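PDB 2VXG: enhancer of mRNA-decapping protein 4 homolog from Drosophila melanogaster, which takes part in mRNA degradation, apparently at the decapping step, and is required for silencing a subset of endogenous miRNA targets. Local coordinates for residues R106-F111 / L126-I131. Numbering follows the deposited sequence.
Sequences RNCQQF and LLMKAI
The last two helices of the all-helical C-terminal domain, 91-114 and 121-134, pair here as an antiparallel hairpin, with C108 facing M128 and L127 across the interface. Their local axes run 10.1 Å apart at closest approach, with 157° between their N-to-C directions. The CA atoms nearest each other are those of C108 and M128, 7.1 Å apart. Within 106-111, C108 does most of the touching: its CB lies 3.5 Å from CG of M128, while its SG approaches one methyl of L127, CD2, at 3.9 Å. The two sulfurs have different neighbours: SG of C108 lies against the leucine methyl, SD of M128 against CB of C108, at 3.7 Å. With CG of M128 anti to its own carbonyl carbon and beside the backbone N (chi1 -69°), the chain heads for C108; SD and CE then run past that CB, and the bend at chi3 keeps CE about as close to it as to the backbone O of C108. SD also lies 4.0 Å from the backbone N of Q109, a van der Waals approach. On helix 91-114, M128 also packs on Y105 and I112, about one turn before and after C108, and I131 on L104 and Y105, while L127 also reaches N80 and L83 of helix 73-85, joining a third helix to the pair. Shortening M128 to an alanine removes CG, SD and CE, which is likely to open a gap beside CB of C108 and leave Y105 and I112 with less to pack on. With C108, L127 and M128 all buried, the segments meet through apolar and sulfur-bearing side chains, M128 also lying against backbone atoms of C108 and Q109, so their fit depends on shape and burial, without polar bonds between them.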
# COMPACT_ATOMS: atom_id res chain seq x y z
N ARG A 106 2.48 13.99 -0.52
CA ARG A 106 1.78 15.03 0.23
C ARG A 106 1.34 14.48 1.58
O ARG A 106 1.53 15.11 2.60
CB ARG A 106 0.58 15.58 -0.62
CG ARG A 106 -0.24 16.80 -0.04
CD ARG A 106 -0.93 17.62 -1.21
NE ARG A 106 -1.91 18.64 -0.81
CZ ARG A 106 -1.73 19.98 -0.73
NH1 ARG A 106 -0.55 20.55 -0.97
NH2 ARG A 106 -2.74 20.75 -0.37
N ASN A 107 0.78 13.26 1.58
CA ASN A 107 0.44 12.60 2.83
C ASN A 107 1.61 12.28 3.74
O ASN A 107 1.49 12.39 4.98
CB ASN A 107 -0.36 11.31 2.56
CG ASN A 107 -1.79 11.60 2.17
OD1 ASN A 107 -2.31 11.08 1.18
ND2 ASN A 107 -2.43 12.44 2.92
N CYS A 108 2.73 11.85 3.14
CA CYS A 108 3.96 11.58 3.90
C CYS A 108 4.49 12.87 4.49
O CYS A 108 4.91 12.89 5.63
CB CYS A 108 5.06 10.93 3.02
SG CYS A 108 4.71 9.22 2.51
N GLN A 109 4.44 13.95 3.71
CA GLN A 109 4.87 15.26 4.25
C GLN A 109 4.03 15.67 5.49
O GLN A 109 4.57 16.16 6.49
CB GLN A 109 4.83 16.34 3.15
CG GLN A 109 3.55 17.11 3.11
CD GLN A 109 3.28 17.93 1.83
OE1 GLN A 109 4.00 17.84 0.79
NE2 GLN A 109 2.22 18.73 1.92
N GLN A 110 2.72 15.42 5.45
CA GLN A 110 1.84 15.72 6.59
C GLN A 110 2.11 14.80 7.77
O GLN A 110 2.13 15.25 8.91
CB GLN A 110 0.37 15.69 6.16
CG GLN A 110 0.09 16.79 5.11
CD GLN A 110 0.35 18.19 5.66
OE1 GLN A 110 -0.27 18.58 6.65
NE2 GLN A 110 1.25 18.93 5.03
N PHE A 111 2.37 13.54 7.48
CA PHE A 111 2.76 12.58 8.51
C PHE A 111 4.04 12.97 9.24
O PHE A 111 4.12 12.92 10.47
CB PHE A 111 2.95 11.20 7.90
CG PHE A 111 3.56 10.22 8.86
CD1 PHE A 111 2.78 9.63 9.82
CD2 PHE A 111 4.90 9.85 8.74
CE1 PHE A 111 3.31 8.68 10.68
CE2 PHE A 111 5.46 8.92 9.63
CZ PHE A 111 4.63 8.33 10.60
N LEU A 126 12.80 8.66 3.97
CA LEU A 126 13.52 7.97 2.93
C LEU A 126 12.57 7.64 1.78
O LEU A 126 12.95 7.70 0.60
CB LEU A 126 14.10 6.64 3.47
CG LEU A 126 14.86 5.82 2.42
CD1 LEU A 126 16.07 6.59 1.98
CD2 LEU A 126 15.22 4.47 3.01
N LEU A 127 11.36 7.20 2.11
CA LEU A 127 10.37 6.94 1.09
C LEU A 127 10.10 8.16 0.20
O LEU A 127 9.96 7.98 -1.01
CB LEU A 127 9.10 6.32 1.69
CG LEU A 127 7.97 5.89 0.72
CD1 LEU A 127 8.14 4.52 0.07
CD2 LEU A 127 6.59 5.94 1.44
N MET A 128 10.04 9.36 0.79
CA MET A 128 9.81 10.61 0.08
C MET A 128 10.95 10.92 -0.92
O MET A 128 10.70 11.34 -2.05
CB MET A 128 9.63 11.75 1.10
CG MET A 128 8.34 11.65 1.91
SD MET A 128 8.27 12.76 3.31
CE MET A 128 8.58 11.71 4.72
N LYS A 129 12.18 10.60 -0.54
CA LYS A 129 13.32 10.64 -1.53
C LYS A 129 13.18 9.64 -2.69
O LYS A 129 13.44 9.97 -3.86
CB LYS A 129 14.66 10.37 -0.86
CG LYS A 129 15.13 11.42 0.05
CD LYS A 129 15.56 12.71 -0.65
CE LYS A 129 15.64 13.85 0.37
NZ LYS A 129 16.33 15.05 -0.16
N ALA A 130 12.78 8.42 -2.37
CA ALA A 130 12.58 7.40 -3.38
C ALA A 130 11.50 7.80 -4.36
O ALA A 130 11.62 7.53 -5.56
CB ALA A 130 12.20 6.09 -2.73
N ILE A 131 10.43 8.42 -3.84
CA ILE A 131 9.30 8.86 -4.63
C ILE A 131 9.75 9.86 -5.69
O ILE A 131 9.28 9.78 -6.86
CB ILE A 131 8.18 9.50 -3.72
CG1 ILE A 131 7.42 8.39 -2.98
CG2 ILE A 131 7.18 10.34 -4.54
CD1 ILE A 131 6.39 8.94 -2.01